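Xylose isomerase domain protein (Alicyclobacillus acidocaldarius subsp. acidocaldarius, PDB 3U0H) probably acts as an isomerase, being a TIM-barrel protein of the xylose isomerase-like family. Local coordinates at residues A[115-120]-A[153-158]; A[122-127]-A[167-172]; A[164-167]-A[173-176]. One frame throughout, in Å; residues are numbered along the deposited sequence.

In the fold
All three contacts lie on one side of a TIM barrel, a closed parallel sheet of eight strands wrapped in helices. Contacts 1 and 2 both use helix 113-131: residues 115-120 meet the loop beyond strand 153-154, and residues 122-127, further along, meet the end of helix 159-169. Contact 3 joins that second helix to barrel strand 174-179. Along the chain contacts 1 and 2 interleave, whereas contact 1 closes before contact 3 opens. Contacts 2 and 3 share E167, and their centres are about 8 Å apart; contact 1 is about 13 Å from each. F165, of contact 3, packs on F155, I117 and L120 of contact 1 and on I124 of contact 2, so the three form one continuous packing, and each also touches a second subunit.

Contact 1 of 3, residues A[115-120]-A[153-158]; sequences RYISQL and YPFVQS
F155 turns its phenyl ring into the side of helix 113-131, where Y116, I117 and L120 receive it. The aromatic part of the contact is a T-shaped pair: the edge of the Y116 ring, through CE1, comes over one face of F155 near its rim. The planes stand at 85° and the ring centroids are 5.6 Å apart. V156 CG2 lies over the centre of the opposite F155 face, so the ring is held from both sides.

The remaining contacts are aliphatic. I117 CG1 approaches F155 CE1 at 3.8 Å, and I117 CD1 and CG2 also come close to that half of the ring. L120 contributes one branch, with CD2 at 3.7 Å from F155 CE2. Flexible aliphatic chains suit this place because they follow the outline of a flat ring. F155 CG stands anti to the backbone N (chi1 -167°), which swings the ring toward the helix. With an alanine here, I117 and L120 would probably lose the ring they pack on, and the Y116 edge the face it meets.

F155 also forms an edge-to-face pair with F165 of helix 159-169, and its backbone bonds to P107. The arrangement is that of a TIM-barrel β-α loop, following strand 137-141, whose buried aromatic plugs it into an outer helix.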
loop_
_atom_site.group_PDB
_atom_site.type_symbol
_atom_site.label_atom_id
_atom_site.label_comp_id
_atom_site.label_asym_id
_atom_site.label_seq_id
_atom_site.Cartn_x
_atom_site.Cartn_y
_atom_site.Cartn_z
ATOM N N ARG A 115 15.724 1.979 -17.612
ATOM C CA ARG A 115 14.536 1.373 -18.236
ATOM C C ARG A 115 14.360 -0.090 -17.818
ATOM O O ARG A 115 13.277 -0.526 -17.469
ATOM C CB ARG A 115 14.651 1.384 -19.770
ATOM C CG ARG A 115 15.064 2.745 -20.382
ATOM C CD ARG A 115 13.892 3.516 -20.945
ATOM N NE ARG A 115 14.273 4.870 -21.346
ATOM C CZ ARG A 115 13.815 5.502 -22.427
ATOM N NH1 ARG A 115 12.977 4.904 -23.249
ATOM N NH2 ARG A 115 14.204 6.738 -22.694
ATOM N N TYR A 116 15.426 -0.844 -17.899
ATOM C CA TYR A 116 15.318 -2.271 -17.813
ATOM C C TYR A 116 14.974 -2.626 -16.387
ATOM O O TYR A 116 14.039 -3.361 -16.130
ATOM C CB TYR A 116 16.661 -2.876 -18.186
ATOM C CG TYR A 116 16.745 -4.339 -18.028
ATOM C CD1 TYR A 116 17.175 -4.906 -16.868
ATOM C CD2 TYR A 116 16.409 -5.188 -19.067
ATOM C CE1 TYR A 116 17.280 -6.279 -16.738
ATOM C CE2 TYR A 116 16.519 -6.571 -18.938
ATOM C CZ TYR A 116 16.974 -7.102 -17.764
ATOM O OH TYR A 116 17.056 -8.484 -17.610
ATOM N N ILE A 117 15.730 -2.035 -15.474
ATOM C CA ILE A 117 15.643 -2.305 -14.046
ATOM C C ILE A 117 14.350 -1.754 -13.481
ATOM O O ILE A 117 13.716 -2.434 -12.693
ATOM C CB ILE A 117 16.837 -1.715 -13.226
ATOM C CG1 ILE A 117 18.145 -2.331 -13.717
ATOM C CG2 ILE A 117 16.703 -1.988 -11.758
ATOM C CD1 ILE A 117 19.444 -1.899 -12.999
ATOM N N SER A 118 13.945 -0.555 -13.881
ATOM C CA SER A 118 12.724 0.025 -13.338
ATOM C C SER A 118 11.455 -0.759 -13.761
ATOM O O SER A 118 10.571 -1.028 -12.910
ATOM C CB SER A 118 12.556 1.459 -13.804
ATOM O OG SER A 118 13.649 2.262 -13.440
ATOM N N GLN A 119 11.373 -1.115 -15.065
ATOM C CA GLN A 119 10.216 -1.812 -15.542
ATOM C C GLN A 119 10.174 -3.189 -14.860
ATOM O O GLN A 119 9.099 -3.666 -14.409
ATOM C CB GLN A 119 10.232 -1.974 -17.064
ATOM C CG GLN A 119 8.996 -2.652 -17.550
ATOM C CD GLN A 119 8.946 -2.855 -19.062
ATOM O OE1 GLN A 119 9.335 -3.926 -19.597
ATOM N NE2 GLN A 119 8.423 -1.877 -19.735
ATOM N N LEU A 120 11.318 -3.840 -14.827
ATOM C CA LEU A 120 11.343 -5.161 -14.243
ATOM C C LEU A 120 10.924 -5.113 -12.713
ATOM O O LEU A 120 10.160 -5.955 -12.246
ATOM C CB LEU A 120 12.699 -5.832 -14.493
ATOM C CG LEU A 120 12.819 -7.249 -13.958
ATOM C CD1 LEU A 120 11.956 -8.177 -14.762
ATOM C CD2 LEU A 120 14.276 -7.726 -13.946
ATOM N N TYR A 153 25.759 -4.083 -19.828
ATOM C CA TYR A 153 25.548 -3.615 -18.430
ATOM C C TYR A 153 25.337 -4.777 -17.388
ATOM O O TYR A 153 24.794 -5.838 -17.754
ATOM C CB TYR A 153 24.340 -2.678 -18.370
ATOM C CG TYR A 153 24.439 -1.465 -19.263
ATOM C CD1 TYR A 153 25.319 -0.428 -18.957
ATOM C CD2 TYR A 153 23.634 -1.340 -20.380
ATOM C CE1 TYR A 153 25.418 0.703 -19.750
ATOM C CE2 TYR A 153 23.723 -0.209 -21.192
ATOM C CZ TYR A 153 24.609 0.802 -20.853
ATOM O OH TYR A 153 24.710 1.912 -21.638
ATOM N N PRO A 154 25.841 -4.597 -16.128
ATOM C CA PRO A 154 25.617 -5.621 -15.125
ATOM C C PRO A 154 24.228 -5.521 -14.553
ATOM O O PRO A 154 23.709 -4.401 -14.438
ATOM C CB PRO A 154 26.626 -5.270 -14.009
ATOM C CG PRO A 154 26.964 -3.821 -14.231
ATOM C CD PRO A 154 26.972 -3.714 -15.736
ATOM N N PHE A 155 23.633 -6.690 -14.255
ATOM C CA PHE A 155 22.459 -6.763 -13.408
ATOM C C PHE A 155 22.751 -7.593 -12.151
ATOM O O PHE A 155 23.828 -7.460 -11.623
ATOM C CB PHE A 155 21.233 -7.231 -14.192
ATOM C CG PHE A 155 19.960 -7.033 -13.484
ATOM C CD1 PHE A 155 19.725 -5.865 -12.734
ATOM C CD2 PHE A 155 19.004 -8.025 -13.483
ATOM C CE1 PHE A 155 18.539 -5.686 -12.052
ATOM C CE2 PHE A 155 17.817 -7.827 -12.786
ATOM C CZ PHE A 155 17.583 -6.639 -12.102
ATOM N N VAL A 156 21.853 -8.448 -11.698
ATOM C CA VAL A 156 22.055 -9.232 -10.472
ATOM C C VAL A 156 22.956 -10.431 -10.700
ATOM O O VAL A 156 22.642 -11.275 -11.527
ATOM C CB VAL A 156 20.706 -9.726 -9.893
ATOM C CG1 VAL A 156 20.868 -10.689 -8.706
ATOM C CG2 VAL A 156 19.885 -8.505 -9.479
ATOM N N GLN A 157 24.015 -10.547 -9.889
ATOM C CA GLN A 157 25.018 -11.647 -9.999
ATOM C C GLN A 157 25.305 -12.358 -8.703
ATOM O O GLN A 157 26.218 -13.217 -8.626
ATOM C CB GLN A 157 26.323 -11.110 -10.570
ATOM C CG GLN A 157 26.132 -10.625 -12.001
ATOM C CD GLN A 157 27.287 -9.829 -12.524
ATOM O OE1 GLN A 157 28.360 -9.775 -11.927
ATOM N NE2 GLN A 157 27.077 -9.224 -13.677
ATOM N N SER A 158 24.443 -12.097 -7.724
ATOM C CA SER A 158 24.668 -12.561 -6.378
ATOM C C SER A 158 23.487 -12.268 -5.477
ATOM O O SER A 158 22.644 -11.412 -5.768
ATOM C CB SER A 158 25.868 -11.825 -5.785
ATOM O OG SER A 158 25.484 -10.459 -5.482
#

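Contact 2 of 3, residues A[122-127]-A[167-172]; sequences RRIRQV and EAIGAP. With EDO (1,2-ethanediol), chain E.
R125 reaches from helix 113-131 to the last turn of helix 159-169 and grips two of its carbonyls. NE gives a nearly straight hydrogen bond to I169 O, at 2.8 Å and 170°, and NH2 binds A168 O at 2.9 Å with a more bent angle of 139°. Both oxygens lie at the guanidinium edge, close to its plane. The long side chain leaves the helix extended and bends at chi3 (-49°), which turns the NE and NH2 edge to the carbonyls. Arginine suits the place because one flat group offers several N-H bonds to a helix end whose carbonyls lack the usual backbone donors, and its positive charge would probably also be favoured by the negative end of the helix dipole. R122 CA covers one guanidinium face, and C1 of a 1,2-ethanediol, probably from the crystallisation liquor, lies over the other, 3.6 Å from R125 NE.

Nearer the R125 backbone the contact is aliphatic. I169 holds CG1 beside its backbone N, which sends CD1 to I124 CG2, 3.7 Å away, while I169 CG2 lies 3.9 Å from R125 CB. G170 then ends the helix with positive phi, a conformation glycine adopts easily. The diol's O2 donates to G170 O, 2.7 Å away, and the diol also bonds to G170 O of the second subunit.

R125 NH1 bonds to E167 O of the second subunit, whose own R125 NH2 bonds to A168 O. The end of helix 159-169 meets the flank of helix 113-131 outside the barrel: A168 packs on A121 where they meet, while I124 and I169 both rest on L140 of strand 137-141.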
loop_
_atom_site.group_PDB
_atom_site.type_symbol
_atom_site.label_atom_id
_atom_site.label_comp_id
_atom_site.label_asym_id
_atom_site.label_seq_id
_atom_site.Cartn_x
_atom_site.Cartn_y
_atom_site.Cartn_z
ATOM N N ARG A 122 8.921 -3.021 -11.324
ATOM C CA ARG A 122 7.481 -2.752 -11.224
ATOM C C ARG A 122 6.622 -3.973 -11.572
ATOM O O ARG A 122 5.570 -4.179 -11.014
ATOM C CB ARG A 122 7.104 -1.543 -12.077
ATOM C CG ARG A 122 5.610 -1.212 -12.077
ATOM C CD ARG A 122 4.858 -1.865 -13.229
ATOM N NE ARG A 122 5.365 -1.574 -14.583
ATOM C CZ ARG A 122 4.879 -2.102 -15.716
ATOM N NH1 ARG A 122 3.895 -3.006 -15.707
ATOM N NH2 ARG A 122 5.385 -1.717 -16.881
ATOM N N ARG A 123 7.055 -4.769 -12.526
ATOM C CA ARG A 123 6.268 -5.934 -12.979
ATOM C C ARG A 123 6.327 -7.109 -11.992
ATOM O O ARG A 123 5.378 -7.868 -11.853
ATOM C CB ARG A 123 6.781 -6.396 -14.354
ATOM C CG ARG A 123 6.407 -5.477 -15.497
ATOM C CD ARG A 123 6.894 -5.995 -16.837
ATOM N NE ARG A 123 6.363 -5.253 -17.963
ATOM C CZ ARG A 123 6.478 -5.643 -19.241
ATOM N NH1 ARG A 123 7.093 -6.814 -19.560
ATOM N NH2 ARG A 123 5.978 -4.885 -20.208
ATOM N N ILE A 124 7.474 -7.266 -11.364
ATOM C CA ILE A 124 7.684 -8.263 -10.321
ATOM C C ILE A 124 6.843 -7.908 -9.115
ATOM O O ILE A 124 6.273 -8.792 -8.481
ATOM C CB ILE A 124 9.187 -8.387 -9.922
ATOM C CG1 ILE A 124 9.993 -8.984 -11.113
ATOM C CG2 ILE A 124 9.346 -9.290 -8.696
ATOM C CD1 ILE A 124 11.494 -9.190 -10.915
ATOM N N ARG A 125 6.748 -6.610 -8.820
ATOM C CA ARG A 125 5.906 -6.079 -7.748
ATOM C C ARG A 125 4.447 -6.441 -8.048
ATOM O O ARG A 125 3.710 -6.931 -7.170
ATOM C CB ARG A 125 6.083 -4.556 -7.654
ATOM C CG ARG A 125 5.194 -3.871 -6.647
ATOM C CD ARG A 125 5.209 -2.328 -6.858
ATOM N NE ARG A 125 6.578 -1.862 -6.950
ATOM C CZ ARG A 125 7.071 -0.833 -7.651
ATOM N NH1 ARG A 125 6.314 -0.030 -8.356
ATOM N NH2 ARG A 125 8.405 -0.637 -7.604
ATOM N N GLN A 126 4.012 -6.137 -9.269
ATOM C CA GLN A 126 2.651 -6.491 -9.713
ATOM C C GLN A 126 2.423 -8.008 -9.586
ATOM O O GLN A 126 1.385 -8.442 -9.128
ATOM C CB GLN A 126 2.390 -5.990 -11.118
ATOM C CG GLN A 126 2.195 -4.474 -11.232
ATOM C CD GLN A 126 1.990 -4.010 -12.681
ATOM O OE1 GLN A 126 2.711 -4.402 -13.584
ATOM N NE2 GLN A 126 1.004 -3.193 -12.891
ATOM N N VAL A 127 3.392 -8.814 -9.964
ATOM C CA VAL A 127 3.241 -10.249 -9.828
ATOM C C VAL A 127 3.097 -10.621 -8.355
ATOM O O VAL A 127 2.178 -11.369 -8.002
ATOM C CB VAL A 127 4.388 -10.975 -10.493
ATOM C CG1 VAL A 127 4.456 -12.464 -10.100
ATOM C CG2 VAL A 127 4.255 -10.841 -12.010
ATOM N N GLU A 167 14.524 -3.976 -2.669
ATOM C CA GLU A 167 14.091 -2.631 -2.300
ATOM C C GLU A 167 13.386 -1.952 -3.473
ATOM O O GLU A 167 12.456 -1.236 -3.287
ATOM C CB GLU A 167 15.318 -1.794 -1.908
ATOM C CG GLU A 167 16.107 -2.297 -0.689
ATOM C CD GLU A 167 17.341 -1.421 -0.347
ATOM O OE1 GLU A 167 17.313 -0.170 -0.553
ATOM O OE2 GLU A 167 18.356 -2.003 0.135
ATOM N N ALA A 168 13.854 -2.190 -4.698
ATOM C CA ALA A 168 13.244 -1.546 -5.886
ATOM C C ALA A 168 11.811 -2.054 -6.014
ATOM O O ALA A 168 10.874 -1.290 -6.223
ATOM C CB ALA A 168 14.069 -1.851 -7.154
ATOM N N ILE A 169 11.670 -3.371 -5.831
ATOM C CA ILE A 169 10.409 -4.069 -6.011
ATOM C C ILE A 169 9.417 -3.605 -4.927
ATOM O O ILE A 169 8.261 -3.345 -5.215
ATOM C CB ILE A 169 10.591 -5.640 -5.930
ATOM C CG1 ILE A 169 11.573 -6.183 -7.017
ATOM C CG2 ILE A 169 9.211 -6.304 -5.998
ATOM C CD1 ILE A 169 12.085 -7.653 -6.839
ATOM N N GLY A 170 9.861 -3.592 -3.681
ATOM C CA GLY A 170 9.088 -3.116 -2.549
ATOM C C GLY A 170 7.849 -3.908 -2.232
ATOM O O GLY A 170 6.835 -3.319 -1.911
ATOM N N ALA A 171 7.924 -5.241 -2.352
ATOM C CA ALA A 171 6.790 -6.131 -2.092
ATOM C C ALA A 171 7.260 -7.013 -0.997
ATOM O O ALA A 171 8.385 -7.542 -1.044
ATOM C CB ALA A 171 6.399 -6.992 -3.298
ATOM N N PRO A 172 6.398 -7.247 -0.016
ATOM C CA PRO A 172 6.844 -7.949 1.205
ATOM C C PRO A 172 7.036 -9.482 1.031
ATOM O O PRO A 172 7.782 -10.102 1.777
ATOM C CB PRO A 172 5.722 -7.641 2.186
ATOM C CG PRO A 172 4.461 -7.423 1.331
ATOM C CD PRO A 172 4.932 -7.018 -0.048
HETATM C C1 EDO E . 5.925 0.414 -4.252
HETATM O O1 EDO E . 4.764 1.228 -4.208
HETATM C C2 EDO E . 5.694 -0.872 -3.472
HETATM O O2 EDO E . 6.158 -0.665 -2.149
#

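Contact 3 of 3, residues A[164-167]-A[173-176]; sequences TFWE and NVGA
W166 lays its indole against strand 174-179, where the β-α-β crossover of the TIM barrel returns from helix 159-169 to the sheet. Its CG is anti to the carbonyl carbon and beside the backbone N (chi1 -62°), an orientation that brings the indole to the backbone from V174 to A176.

The ring meets the strand in two ways. V174 O stands over one face, toward the rim and 3.9 Å above the plane, while G175 O lies at the edge near the plane. Toward that edge oxygen NE1 points a weak hydrogen bond, 3.4 Å long and bent to 137°. Tryptophan suits this place because it joins a broad apolar surface to a single N-H.

Across the ring's length the side chains divide the work. V174 CG1 crosses obliquely to touch W166 CD1 at 3.9 Å, and the same valine packs on I169 and on A128 of helix 113-131. A β-branched valine suits a strand, and its outward side fills the layer between the sheet and the two helices. The small A176 suits the six-membered ring of the indole, and its backbone bonds to K200 and V202 of the strand 201-206 region, as G175 does to V138 and L140 of strand 137-141. Beyond the carbonyl the indole packs on the main chain of G175, W166 CZ2 lying 3.5 Å from G175 CA and 4.1 Å from A176 CB.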
loop_
_atom_site.group_PDB
_atom_site.type_symbol
_atom_site.label_atom_id
_atom_site.label_comp_id
_atom_site.label_asym_id
_atom_site.label_seq_id
_atom_site.Cartn_x
_atom_site.Cartn_y
_atom_site.Cartn_z
ATOM N N THR A 164 19.523 -5.888 -2.726
ATOM C CA THR A 164 19.263 -4.472 -3.044
ATOM C C THR A 164 18.070 -4.403 -4.008
ATOM O O THR A 164 17.249 -3.499 -3.928
ATOM C CB THR A 164 20.465 -3.752 -3.634
ATOM O OG1 THR A 164 20.745 -4.326 -4.935
ATOM C CG2 THR A 164 21.711 -3.924 -2.692
ATOM N N PHE A 165 17.895 -5.403 -4.849
ATOM C CA PHE A 165 16.823 -5.346 -5.878
ATOM C C PHE A 165 15.451 -5.502 -5.231
ATOM O O PHE A 165 14.515 -4.829 -5.656
ATOM C CB PHE A 165 17.088 -6.350 -6.985
ATOM C CG PHE A 165 16.103 -6.306 -8.136
ATOM C CD1 PHE A 165 15.816 -5.120 -8.794
ATOM C CD2 PHE A 165 15.518 -7.467 -8.591
ATOM C CE1 PHE A 165 14.942 -5.091 -9.846
ATOM C CE2 PHE A 165 14.612 -7.423 -9.642
ATOM C CZ PHE A 165 14.333 -6.234 -10.273
ATOM N N TRP A 166 15.355 -6.290 -4.146
ATOM C CA TRP A 166 14.167 -6.278 -3.269
ATOM C C TRP A 166 13.663 -4.913 -2.888
ATOM O O TRP A 166 12.500 -4.688 -2.767
ATOM C CB TRP A 166 14.392 -7.091 -1.981
ATOM C CG TRP A 166 14.659 -8.561 -2.215
ATOM C CD1 TRP A 166 14.349 -9.315 -3.351
ATOM C CD2 TRP A 166 15.221 -9.510 -1.263
ATOM N NE1 TRP A 166 14.695 -10.615 -3.185
ATOM C CE2 TRP A 166 15.302 -10.787 -1.967
ATOM C CE3 TRP A 166 15.750 -9.404 0.023
ATOM C CZ2 TRP A 166 15.820 -11.933 -1.365
ATOM C CZ3 TRP A 166 16.273 -10.567 0.615
ATOM C CH2 TRP A 166 16.294 -11.810 -0.066
ATOM N N GLU A 167 14.524 -3.976 -2.669
ATOM C CA GLU A 167 14.091 -2.631 -2.300
ATOM C C GLU A 167 13.386 -1.952 -3.473
ATOM O O GLU A 167 12.456 -1.236 -3.287
ATOM C CB GLU A 167 15.318 -1.794 -1.908
ATOM C CG GLU A 167 16.107 -2.297 -0.689
ATOM C CD GLU A 167 17.341 -1.421 -0.347
ATOM O OE1 GLU A 167 17.313 -0.170 -0.553
ATOM O OE2 GLU A 167 18.356 -2.003 0.135
ATOM N N ASN A 173 6.458 -10.071 -0.007
ATOM C CA ASN A 173 6.536 -11.505 -0.215
ATOM C C ASN A 173 7.539 -11.931 -1.269
ATOM O O ASN A 173 7.304 -12.990 -1.919
ATOM C CB ASN A 173 5.144 -12.118 -0.595
ATOM C CG ASN A 173 4.557 -11.524 -1.859
ATOM O OD1 ASN A 173 4.765 -10.357 -2.134
ATOM N ND2 ASN A 173 3.780 -12.293 -2.593
ATOM N N VAL A 174 8.645 -11.187 -1.428
ATOM C CA VAL A 174 9.661 -11.519 -2.449
ATOM C C VAL A 174 10.961 -11.902 -1.806
ATOM O O VAL A 174 11.472 -11.175 -0.967
ATOM C CB VAL A 174 9.878 -10.394 -3.495
ATOM C CG1 VAL A 174 10.925 -10.759 -4.555
ATOM C CG2 VAL A 174 8.552 -10.136 -4.202
ATOM N N GLY A 175 11.475 -13.082 -2.202
ATOM C CA GLY A 175 12.719 -13.598 -1.656
ATOM C C GLY A 175 13.610 -14.220 -2.710
ATOM O O GLY A 175 13.664 -13.754 -3.831
ATOM N N ALA A 176 14.267 -15.294 -2.337
ATOM C CA ALA A 176 15.240 -15.890 -3.177
ATOM C C ALA A 176 14.916 -17.356 -3.518
ATOM O O ALA A 176 14.424 -18.138 -2.699
ATOM C CB ALA A 176 16.648 -15.753 -2.510
#